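Local coordinates for protein carbonic anhydrase (Porphyridium purpureum, PDB 1DDZ) that probably catalyses the reversible, zinc-dependent hydration of carbon dioxide to hydrogencarbonate, as a beta-class carbonic anhydrase that carries two zinc sites in one chain, at residues V158-N162 against L182-Q187; K220-L224 against L286-A290; K16-L20 against M478-A482. The contacts are given in a common frame with arbitrary orientation. Residue numbers count along the deposited sequence, not the author numbering.

Interaction 1: residues V158-N162 against L182-Q187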
ATOM      1  N   VAL A 158       5.588  -4.575 -16.624  1.00 13.33           N
ATOM      2  CA  VAL A 158       6.381  -5.706 -17.092  1.00 10.56           C
ATOM      3  C   VAL A 158       6.294  -5.805 -18.621  1.00 10.33           C
ATOM      4  O   VAL A 158       7.310  -5.991 -19.282  1.00  8.44           O
ATOM      5  CB  VAL A 158       5.914  -7.029 -16.449  1.00 11.52           C
ATOM      6  CG1 VAL A 158       6.760  -8.194 -16.941  1.00  8.64           C
ATOM      7  CG2 VAL A 158       6.015  -6.920 -14.941  1.00  9.96           C
ATOM      8  N   ARG A 159       5.095  -5.640 -19.182  1.00 12.90           N
ATOM      9  CA  ARG A 159       4.930  -5.706 -20.635  1.00 16.05           C
ATOM     10  C   ARG A 159       5.693  -4.545 -21.281  1.00 19.06           C
ATOM     11  O   ARG A 159       6.398  -4.729 -22.271  1.00 18.93           O
ATOM     12  CB  ARG A 159       3.453  -5.648 -21.042  1.00 15.13           C
ATOM     13  CG  ARG A 159       3.212  -6.114 -22.489  1.00 23.67           C
ATOM     14  CD  ARG A 159       1.792  -5.816 -23.001  1.00 30.39           C
ATOM     15  NE  ARG A 159       1.627  -4.414 -23.395  1.00 33.52           N
ATOM     16  CZ  ARG A 159       1.329  -3.987 -24.625  1.00 30.34           C
ATOM     17  NH1 ARG A 159       1.132  -4.826 -25.639  1.00 22.69           N
ATOM     18  NH2 ARG A 159       1.295  -2.688 -24.853  1.00 36.08           N
ATOM     19  N   ARG A 160       5.618  -3.381 -20.645  1.00 20.75           N
ATOM     20  CA  ARG A 160       6.291  -2.174 -21.116  1.00 22.22           C
ATOM     21  C   ARG A 160       7.813  -2.339 -21.142  1.00 21.65           C
ATOM     22  O   ARG A 160       8.445  -2.124 -22.173  1.00 21.32           O
ATOM     23  CB  ARG A 160       5.884  -0.988 -20.236  1.00 26.41           C
ATOM     24  CG  ARG A 160       6.509   0.351 -20.587  1.00 33.46           C
ATOM     25  CD  ARG A 160       5.899   1.480 -19.755  1.00 42.31           C
ATOM     26  NE  ARG A 160       6.913   2.204 -18.979  1.00 52.17           N
ATOM     27  CZ  ARG A 160       7.457   3.370 -19.333  1.00 55.12           C
ATOM     28  NH1 ARG A 160       7.089   3.971 -20.460  1.00 61.07           N
ATOM     29  NH2 ARG A 160       8.395   3.930 -18.574  1.00 53.31           N
ATOM     30  N   MET A 161       8.393  -2.741 -20.016  1.00 19.08           N
ATOM     31  CA  MET A 161       9.838  -2.944 -19.902  1.00 22.02           C
ATOM     32  C   MET A 161      10.370  -4.055 -20.799  1.00 22.19           C
ATOM     33  O   MET A 161      11.543  -4.057 -21.132  1.00 25.80           O
ATOM     34  CB  MET A 161      10.231  -3.304 -18.470  1.00 24.71           C
ATOM     35  CG  MET A 161      10.138  -2.178 -17.469  1.00 35.14           C
ATOM     36  SD  MET A 161      10.615  -2.707 -15.793  1.00 43.32           S
ATOM     37  CE  MET A 161       9.162  -3.665 -15.276  1.00 34.39           C
ATOM     38  N   ASN A 162       9.511  -4.998 -21.169  1.00 18.08           N
ATOM     39  CA  ASN A 162       9.924  -6.123 -21.973  1.00 17.08           C
ATOM     40  C   ASN A 162       9.243  -6.216 -23.322  1.00 15.69           C
ATOM     41  O   ASN A 162       9.061  -7.307 -23.837  1.00 16.13           O
ATOM     42  CB  ASN A 162       9.663  -7.403 -21.200  1.00 17.14           C
ATOM     43  CG  ASN A 162      10.536  -7.528 -20.000  1.00 15.75           C
ATOM     44  OD1 ASN A 162      11.704  -7.835 -20.129  1.00 18.71           O
ATOM     45  ND2 ASN A 162       9.979  -7.305 -18.819  1.00 10.33           N
ATOM     46  N   LEU A 182       8.168 -13.502 -17.590  1.00 10.92           N
ATOM     47  CA  LEU A 182       8.857 -12.249 -17.336  1.00 10.56           C
ATOM     48  C   LEU A 182       8.312 -11.636 -16.034  1.00 10.01           C
ATOM     49  O   LEU A 182       9.056 -10.986 -15.286  1.00 10.08           O
ATOM     50  CB  LEU A 182       8.659 -11.288 -18.521  1.00 11.83           C
ATOM     51  CG  LEU A 182       9.493 -11.647 -19.760  1.00 19.06           C
ATOM     52  CD1 LEU A 182       9.043 -10.836 -20.986  1.00 17.12           C
ATOM     53  CD2 LEU A 182      10.975 -11.412 -19.461  1.00 14.53           C
ATOM     54  N   ASN A 183       7.018 -11.821 -15.770  1.00  7.28           N
ATOM     55  CA  ASN A 183       6.425 -11.301 -14.537  1.00  8.91           C
ATOM     56  C   ASN A 183       7.149 -11.951 -13.332  1.00  7.00           C
ATOM     57  O   ASN A 183       7.655 -11.259 -12.455  1.00 12.10           O
ATOM     58  CB  ASN A 183       4.915 -11.582 -14.486  1.00  7.81           C
ATOM     59  CG  ASN A 183       4.237 -10.961 -13.249  1.00  9.09           C
ATOM     60  OD1 ASN A 183       4.435  -9.786 -12.954  1.00 13.63           O
ATOM     61  ND2 ASN A 183       3.473 -11.760 -12.519  1.00  7.00           N
ATOM     62  N   VAL A 184       7.273 -13.271 -13.332  1.00  7.00           N
ATOM     63  CA  VAL A 184       7.964 -13.962 -12.245  1.00  8.43           C
ATOM     64  C   VAL A 184       9.377 -13.401 -12.087  1.00 10.21           C
ATOM     65  O   VAL A 184       9.775 -13.043 -10.976  1.00  9.16           O
ATOM     66  CB  VAL A 184       8.050 -15.500 -12.484  1.00  8.02           C
ATOM     67  CG1 VAL A 184       8.917 -16.153 -11.427  1.00  9.31           C
ATOM     68  CG2 VAL A 184       6.694 -16.119 -12.456  1.00  7.00           C
ATOM     69  N   LEU A 185      10.109 -13.255 -13.196  1.00 11.85           N
ATOM     70  CA  LEU A 185      11.489 -12.737 -13.145  1.00 11.11           C
ATOM     71  C   LEU A 185      11.561 -11.342 -12.557  1.00 11.12           C
ATOM     72  O   LEU A 185      12.484 -11.007 -11.815  1.00 11.31           O
ATOM     73  CB  LEU A 185      12.136 -12.705 -14.532  1.00 15.27           C
ATOM     74  CG  LEU A 185      13.355 -13.590 -14.798  1.00 17.28           C
ATOM     75  CD1 LEU A 185      14.027 -13.130 -16.081  1.00 16.27           C
ATOM     76  CD2 LEU A 185      14.334 -13.526 -13.644  1.00 18.18           C
ATOM     77  N   GLU A 186      10.603 -10.512 -12.923  1.00  7.50           N
ATOM     78  CA  GLU A 186      10.551  -9.153 -12.390  1.00 11.84           C
ATOM     79  C   GLU A 186      10.255  -9.176 -10.864  1.00 11.03           C
ATOM     80  O   GLU A 186      10.850  -8.441 -10.088  1.00 13.81           O
ATOM     81  CB  GLU A 186       9.486  -8.370 -13.164  1.00 12.72           C
ATOM     82  CG  GLU A 186       9.887  -6.941 -13.515  1.00 28.86           C
ATOM     83  CD  GLU A 186      11.246  -6.839 -14.238  1.00 34.80           C
ATOM     84  OE1 GLU A 186      12.188  -6.345 -13.577  1.00 34.78           O
ATOM     85  OE2 GLU A 186      11.362  -7.225 -15.443  1.00 35.94           O
ATOM     86  N   GLN A 187       9.360 -10.052 -10.425  1.00 11.24           N
ATOM     87  CA  GLN A 187       9.056 -10.150  -9.000  1.00 11.13           C
ATOM     88  C   GLN A 187      10.300 -10.656  -8.233  1.00  7.98           C
ATOM     89  O   GLN A 187      10.624 -10.140  -7.172  1.00 13.52           O
ATOM     90  CB  GLN A 187       7.816 -11.032  -8.753  1.00  9.60           C
ATOM     91  CG  GLN A 187       6.539 -10.611  -9.523  1.00  7.00           C
ATOM     92  CD  GLN A 187       6.337  -9.102  -9.615  1.00  7.00           C
ATOM     93  OE1 GLN A 187       6.394  -8.397  -8.620  1.00  7.00           O
ATOM     94  NE2 GLN A 187       6.143  -8.598 -10.829  1.00 13.45           N
TER
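Here the C-terminal end of helix 147-161 meets the middle of helix 172-193, and no hydrogen bond crosses between them. Van der Waals packing, partly through the aliphatic portions of polar side chains, does the work. V158 brings the backbones nearest, its CA 6.2 Å from N183 CA, and its CG1 rests on the backbone around L182, 3.8 Å from N183 N and 4.0 Å from L182 CB. Its CG2 lies 4.1 Å from E186 CG. One turn on, M161 CE packs against E186 CG at 3.8 Å, and just past the helix end N162 CB touches L182 CD1 at 3.5 Å.

The polar groups bond within their own segments or beyond both. N162 folds back so that ND2 donates to V158 O at 3.0 Å, tying off the last turn. Q187 NE2 donates to N183 OD1, also at 3.0 Å, while Q187 OE1 accepts from the backbone N of C102 and N183 ND2 reaches A99 O and Q101 OE1. The charged partners of E186 and R160 are on the other chain: E186 pairs with R160 of the second subunit in a salt bridge, and R160 with E186 of the second subunit, so the contact borders the subunit interface.

This is helix-helix packing in the alpha-beta-alpha fold of a beta-carbonic anhydrase, on the flank of the first zinc site.

Interaction 2: residues K220-L224 against L286-A290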
ATOM      1  N   LYS A 220       4.770 -29.337 -13.496  1.00 18.73           N
ATOM      2  CA  LYS A 220       6.222 -29.349 -13.508  1.00 16.31           C
ATOM      3  C   LYS A 220       6.805 -27.971 -13.366  1.00 16.38           C
ATOM      4  O   LYS A 220       6.546 -27.087 -14.178  1.00 17.99           O
ATOM      5  CB  LYS A 220       6.729 -30.014 -14.784  1.00 20.37           C
ATOM      6  CG  LYS A 220       8.217 -30.260 -14.778  1.00 26.86           C
ATOM      7  CD  LYS A 220       8.662 -31.123 -15.937  1.00 31.96           C
ATOM      8  CE  LYS A 220      10.056 -31.650 -15.646  1.00 42.21           C
ATOM      9  NZ  LYS A 220      10.632 -32.563 -16.673  1.00 47.14           N
ATOM     10  N   LEU A 221       7.614 -27.783 -12.338  1.00 15.89           N
ATOM     11  CA  LEU A 221       8.220 -26.483 -12.108  1.00 17.01           C
ATOM     12  C   LEU A 221       9.371 -26.235 -13.073  1.00 19.09           C
ATOM     13  O   LEU A 221      10.231 -27.106 -13.247  1.00 20.87           O
ATOM     14  CB  LEU A 221       8.735 -26.377 -10.675  1.00 15.07           C
ATOM     15  CG  LEU A 221       7.714 -26.431  -9.537  1.00 13.70           C
ATOM     16  CD1 LEU A 221       8.494 -26.376  -8.228  1.00 11.91           C
ATOM     17  CD2 LEU A 221       6.714 -25.282  -9.619  1.00  7.00           C
ATOM     18  N   ARG A 222       9.372 -25.056 -13.703  1.00 17.48           N
ATOM     19  CA  ARG A 222      10.416 -24.657 -14.645  1.00 13.24           C
ATOM     20  C   ARG A 222      11.212 -23.567 -13.966  1.00 15.35           C
ATOM     21  O   ARG A 222      10.649 -22.736 -13.240  1.00 15.84           O
ATOM     22  CB  ARG A 222       9.823 -24.107 -15.930  1.00 16.67           C
ATOM     23  CG  ARG A 222       8.630 -24.830 -16.457  1.00 12.89           C
ATOM     24  CD  ARG A 222       8.925 -26.236 -16.816  1.00 19.75           C
ATOM     25  NE  ARG A 222       7.805 -26.756 -17.588  1.00 28.26           N
ATOM     26  CZ  ARG A 222       7.854 -27.862 -18.319  1.00 30.24           C
ATOM     27  NH1 ARG A 222       8.977 -28.565 -18.370  1.00 34.51           N
ATOM     28  NH2 ARG A 222       6.791 -28.253 -19.015  1.00 27.10           N
ATOM     29  N   ASP A 223      12.503 -23.518 -14.248  1.00 14.51           N
ATOM     30  CA  ASP A 223      13.385 -22.557 -13.606  1.00 14.81           C
ATOM     31  C   ASP A 223      13.427 -21.186 -14.264  1.00 16.17           C
ATOM     32  O   ASP A 223      13.441 -21.089 -15.476  1.00 18.90           O
ATOM     33  CB  ASP A 223      14.783 -23.162 -13.557  1.00 14.36           C
ATOM     34  CG  ASP A 223      15.671 -22.509 -12.554  1.00 15.24           C
ATOM     35  OD1 ASP A 223      15.196 -21.613 -11.834  1.00 23.79           O
ATOM     36  OD2 ASP A 223      16.862 -22.901 -12.479  1.00 18.42           O
ATOM     37  N   LEU A 224      13.360 -20.130 -13.454  1.00 16.32           N
ATOM     38  CA  LEU A 224      13.455 -18.764 -13.976  1.00 14.86           C
ATOM     39  C   LEU A 224      14.749 -18.134 -13.507  1.00 14.99           C
ATOM     40  O   LEU A 224      15.037 -16.987 -13.850  1.00 17.45           O
ATOM     41  CB  LEU A 224      12.308 -17.877 -13.499  1.00 15.43           C
ATOM     42  CG  LEU A 224      11.035 -17.763 -14.328  1.00 19.16           C
ATOM     43  CD1 LEU A 224      11.349 -17.243 -15.708  1.00 21.12           C
ATOM     44  CD2 LEU A 224      10.397 -19.092 -14.420  1.00 18.79           C
ATOM     45  N   LEU A 286       9.953 -23.905 -20.753  1.00 24.37           N
ATOM     46  CA  LEU A 286      11.208 -23.689 -20.067  1.00 22.47           C
ATOM     47  C   LEU A 286      11.700 -24.993 -19.461  1.00 24.93           C
ATOM     48  O   LEU A 286      10.918 -25.902 -19.200  1.00 25.96           O
ATOM     49  CB  LEU A 286      11.030 -22.668 -18.949  1.00 20.87           C
ATOM     50  CG  LEU A 286      10.491 -21.296 -19.299  1.00 21.11           C
ATOM     51  CD1 LEU A 286      10.688 -20.384 -18.078  1.00 19.20           C
ATOM     52  CD2 LEU A 286      11.235 -20.753 -20.526  1.00 19.12           C
ATOM     53  N   LYS A 287      12.997 -25.067 -19.207  1.00 23.55           N
ATOM     54  CA  LYS A 287      13.589 -26.238 -18.596  1.00 25.66           C
ATOM     55  C   LYS A 287      13.457 -26.183 -17.079  1.00 25.69           C
ATOM     56  O   LYS A 287      13.225 -25.132 -16.490  1.00 23.80           O
ATOM     57  CB  LYS A 287      15.077 -26.322 -18.932  1.00 28.13           C
ATOM     58  CG  LYS A 287      15.388 -26.801 -20.323  1.00 32.92           C
ATOM     59  CD  LYS A 287      16.853 -27.202 -20.411  1.00 45.93           C
ATOM     60  CE  LYS A 287      17.198 -28.423 -19.534  1.00 47.38           C
ATOM     61  NZ  LYS A 287      16.729 -29.704 -20.134  1.00 45.49           N
ATOM     62  N   GLU A 288      13.546 -27.342 -16.450  1.00 23.11           N
ATOM     63  CA  GLU A 288      13.512 -27.390 -15.003  1.00 23.75           C
ATOM     64  C   GLU A 288      14.984 -27.182 -14.660  1.00 21.20           C
ATOM     65  O   GLU A 288      15.850 -27.384 -15.525  1.00 21.12           O
ATOM     66  CB  GLU A 288      13.024 -28.758 -14.502  1.00 28.71           C
ATOM     67  CG  GLU A 288      13.916 -29.953 -14.860  1.00 37.98           C
ATOM     68  CD  GLU A 288      13.919 -30.295 -16.356  1.00 47.15           C
ATOM     69  OE1 GLU A 288      14.965 -30.803 -16.838  1.00 51.72           O
ATOM     70  OE2 GLU A 288      12.886 -30.059 -17.045  1.00 51.29           O
ATOM     71  N   GLY A 289      15.255 -26.693 -13.455  1.00 19.12           N
ATOM     72  CA  GLY A 289      16.627 -26.490 -13.029  1.00 17.53           C
ATOM     73  C   GLY A 289      17.103 -27.776 -12.381  1.00 20.57           C
ATOM     74  O   GLY A 289      16.362 -28.755 -12.361  1.00 19.17           O
ATOM     75  N   ALA A 290      18.313 -27.797 -11.831  1.00 24.95           N
ATOM     76  CA  ALA A 290      18.817 -29.013 -11.195  1.00 27.06           C
ATOM     77  C   ALA A 290      18.723 -29.004  -9.665  1.00 30.72           C
ATOM     78  O   ALA A 290      19.087 -29.986  -9.020  1.00 34.18           O
ATOM     79  CB  ALA A 290      20.238 -29.286 -11.633  1.00 30.33           C
TER
HETATM   80  O   HOH W   1      14.528 -23.056 -17.510  1.00 41.53           O
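D223 N donates to K287 O at 2.9 Å with a nearly straight N-H...O angle of 164°, the main backbone link between these segments. Strand 222-227 is an outermost strand, within this chain, of the first mixed sheet of the alpha-beta-alpha beta-carbonic anhydrase fold; R222 and L224 bond on its inner side to V213 and G211 of strand 208-214, and D223 turns its amide to the passing loop. Residues 286-290 do not add another strand: the two paths run 87° apart, and their nearest CA atoms, those of R222 and E288, are 4.1 Å apart. Water 1 reinforces the link, donating to K287 O at 2.7 Å and to D223 O at 3.0 Å.

Charges come next. K220 NZ and E288 OE2 form a salt bridge at 3.4 Å, weak as a hydrogen bond, and a long pair of 3.9 Å between K287 NZ and E288 OE1 extends it into a small network. R222 forms its salt bridge with D218; its NH1 is 4.4 Å from E288 OE2, beyond a salt bridge.

Further out, L286 provides the packing. Its CB lies 3.6 Å from R222 CB and its CD1 3.9 Å from L224 CD2, and both leucines also touch L278 of helix 266-279 and E181 of helix 172-193. On the far end of the loop, G289 N lies 3.6 Å from D223 CB. D223 OD1 accepts from G225 N, and a modelled CB on G289 would fall 2.4 Å from D223 OD2, a clash.

Interaction 3: residues K16-L20 against M478-A482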
ATOM      1  N   LYS A  16     -25.407  -6.277  13.739  1.00 15.85           N
ATOM      2  CA  LYS A  16     -25.104  -7.658  13.447  1.00 13.39           C
ATOM      3  C   LYS A  16     -23.810  -8.110  14.129  1.00 14.12           C
ATOM      4  O   LYS A  16     -23.765  -9.175  14.749  1.00 15.45           O
ATOM      5  CB  LYS A  16     -24.982  -7.859  11.945  1.00 15.24           C
ATOM      6  CG  LYS A  16     -24.606  -9.270  11.552  1.00 12.22           C
ATOM      7  CD  LYS A  16     -25.675 -10.224  12.039  1.00 18.49           C
ATOM      8  CE  LYS A  16     -25.329 -11.671  11.747  1.00 18.55           C
ATOM      9  NZ  LYS A  16     -26.521 -12.566  11.878  1.00 18.80           N
ATOM     10  N   PHE A  17     -22.756  -7.312  14.057  1.00 12.65           N
ATOM     11  CA  PHE A  17     -21.532  -7.760  14.687  1.00 17.02           C
ATOM     12  C   PHE A  17     -21.538  -7.763  16.204  1.00 21.44           C
ATOM     13  O   PHE A  17     -20.964  -8.665  16.797  1.00 25.33           O
ATOM     14  CB  PHE A  17     -20.284  -7.140  14.061  1.00 12.87           C
ATOM     15  CG  PHE A  17     -19.813  -7.884  12.833  1.00 12.27           C
ATOM     16  CD1 PHE A  17     -18.840  -8.869  12.935  1.00 13.27           C
ATOM     17  CD2 PHE A  17     -20.429  -7.689  11.608  1.00  7.00           C
ATOM     18  CE1 PHE A  17     -18.494  -9.652  11.840  1.00 13.15           C
ATOM     19  CE2 PHE A  17     -20.089  -8.464  10.509  1.00  9.09           C
ATOM     20  CZ  PHE A  17     -19.127  -9.446  10.625  1.00 10.03           C
ATOM     21  N   ILE A  18     -22.298  -6.857  16.816  1.00 23.69           N
ATOM     22  CA  ILE A  18     -22.417  -6.820  18.267  1.00 24.68           C
ATOM     23  C   ILE A  18     -23.053  -8.153  18.677  1.00 24.54           C
ATOM     24  O   ILE A  18     -22.617  -8.802  19.615  1.00 27.60           O
ATOM     25  CB  ILE A  18     -23.310  -5.661  18.710  1.00 26.39           C
ATOM     26  CG1 ILE A  18     -22.537  -4.349  18.609  1.00 26.07           C
ATOM     27  CG2 ILE A  18     -23.783  -5.871  20.140  1.00 29.73           C
ATOM     28  CD1 ILE A  18     -23.419  -3.119  18.704  1.00 27.39           C
ATOM     29  N   GLU A  19     -24.020  -8.598  17.892  1.00 22.64           N
ATOM     30  CA  GLU A  19     -24.708  -9.864  18.115  1.00 25.28           C
ATOM     31  C   GLU A  19     -23.735 -11.059  17.953  1.00 23.93           C
ATOM     32  O   GLU A  19     -23.741 -11.988  18.753  1.00 21.54           O
ATOM     33  CB  GLU A  19     -25.820  -9.965  17.088  1.00 31.96           C
ATOM     34  CG  GLU A  19     -26.997 -10.803  17.453  1.00 45.37           C
ATOM     35  CD  GLU A  19     -28.186 -10.490  16.549  1.00 54.28           C
ATOM     36  OE1 GLU A  19     -28.689 -11.417  15.872  1.00 60.80           O
ATOM     37  OE2 GLU A  19     -28.614  -9.311  16.504  1.00 57.43           O
ATOM     38  N   LEU A  20     -22.889 -11.013  16.921  1.00 21.07           N
ATOM     39  CA  LEU A  20     -21.917 -12.071  16.676  1.00 16.23           C
ATOM     40  C   LEU A  20     -20.850 -12.109  17.774  1.00 13.15           C
ATOM     41  O   LEU A  20     -20.377 -13.153  18.172  1.00 13.09           O
ATOM     42  CB  LEU A  20     -21.262 -11.871  15.312  1.00 16.86           C
ATOM     43  CG  LEU A  20     -22.138 -12.144  14.098  1.00 12.81           C
ATOM     44  CD1 LEU A  20     -21.322 -11.950  12.835  1.00 10.35           C
ATOM     45  CD2 LEU A  20     -22.692 -13.553  14.171  1.00  9.60           C
ATOM     46  N   MET A 478     -17.081 -18.718  13.739  1.00 14.23           N
ATOM     47  CA  MET A 478     -16.861 -17.432  14.375  1.00 13.07           C
ATOM     48  C   MET A 478     -18.006 -16.506  13.998  1.00 15.28           C
ATOM     49  O   MET A 478     -18.086 -15.368  14.459  1.00 18.39           O
ATOM     50  CB  MET A 478     -15.520 -16.820  13.961  1.00 14.48           C
ATOM     51  CG  MET A 478     -14.282 -17.558  14.474  1.00 13.30           C
ATOM     52  SD  MET A 478     -14.071 -17.484  16.261  1.00 18.04           S
ATOM     53  CE  MET A 478     -14.791 -19.061  16.714  1.00 16.21           C
ATOM     54  N   GLY A 479     -18.873 -16.987  13.123  1.00 13.72           N
ATOM     55  CA  GLY A 479     -20.008 -16.197  12.704  1.00 16.91           C
ATOM     56  C   GLY A 479     -20.159 -16.217  11.193  1.00 20.51           C
ATOM     57  O   GLY A 479     -19.235 -16.591  10.470  1.00 20.37           O
ATOM     58  N   VAL A 480     -21.343 -15.860  10.715  1.00 19.37           N
ATOM     59  CA  VAL A 480     -21.609 -15.808   9.292  1.00 19.40           C
ATOM     60  C   VAL A 480     -22.561 -14.636   9.094  1.00 20.52           C
ATOM     61  O   VAL A 480     -23.319 -14.310  10.008  1.00 24.09           O
ATOM     62  CB  VAL A 480     -22.232 -17.110   8.806  1.00 18.85           C
ATOM     63  CG1 VAL A 480     -23.625 -17.259   9.343  1.00 20.41           C
ATOM     64  CG2 VAL A 480     -22.217 -17.160   7.292  1.00 22.15           C
ATOM     65  N   VAL A 481     -22.427 -13.919   7.979  1.00 20.56           N
ATOM     66  CA  VAL A 481     -23.296 -12.780   7.679  1.00 15.25           C
ATOM     67  C   VAL A 481     -23.725 -12.944   6.239  1.00 20.18           C
ATOM     68  O   VAL A 481     -22.888 -13.051   5.334  1.00 22.26           O
ATOM     69  CB  VAL A 481     -22.567 -11.427   7.782  1.00 14.01           C
ATOM     70  CG1 VAL A 481     -23.542 -10.293   7.495  1.00 17.62           C
ATOM     71  CG2 VAL A 481     -21.943 -11.230   9.124  1.00 12.46           C
ATOM     72  N   ALA A 482     -25.028 -12.997   6.016  1.00 24.82           N
ATOM     73  CA  ALA A 482     -25.561 -13.147   4.667  1.00 24.32           C
ATOM     74  C   ALA A 482     -25.877 -11.813   4.019  1.00 24.76           C
ATOM     75  O   ALA A 482     -25.978 -11.728   2.810  1.00 29.41           O
ATOM     76  CB  ALA A 482     -26.801 -14.013   4.684  1.00 27.45           C
TER
HETATM   77  O   HOH W   2     -20.162 -15.143  16.295  1.00 15.13           O
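V481 pushes its CG2 methyl in among three side chains of helix 12-25: it lies 3.6 Å from F17 CE2, 3.8 Å from L20 CD1 and 4.1 Å from K16 CG. K16 reaches across to the strand, bringing CE to 3.7 Å from V480 O. L20 covers the next part of the backbone, with CD2 4.0 Å from G479 CA. G479 leaves room for that leucine: a modelled CB there would come within 3.2 Å of L20 CD1, and at the backbone angles of 133/162° it would also collide with M478 O. No direct hydrogen bond joins the segments, but water 2 bridges them by donating to L20 O at 2.7 Å and to M478 O at 2.8 Å.

Helix 16-20 and strand 478-481 run roughly antiparallel, at 153°, with their axes 9.4 Å apart. The strand is an outermost one, within this chain, of the second sheet, bonded through M478, G479 and V481 to strand 462-468. Helix 12-25 from the start of the chain thus packs on the last strand of the second repeat, while F17 also reaches helix 426-447, touching L439 and M442 and stacking its ring with H443.

Interactions 1 and 2 adjoin: their centres are 18 Å apart, and L185 CD2 touches L224 O at 3.5 Å, so helix 172-193 backs the edge strand. Interaction 3 lies on the opposite side of the chain's centre, 43 Å and 46 Å from their centres, and encloses both along the chain. Interaction 1 is nearest a metal, about 8 Å from zinc to the N183 side chain, against about 13 Å for L221 in interaction 2; interaction 3 is remote from both sites. Interactions 2 and 3 involve corresponding edge strands, each met by a segment leading into the other repeat, consistent with two beta-carbonic anhydrase units embracing like a dimer.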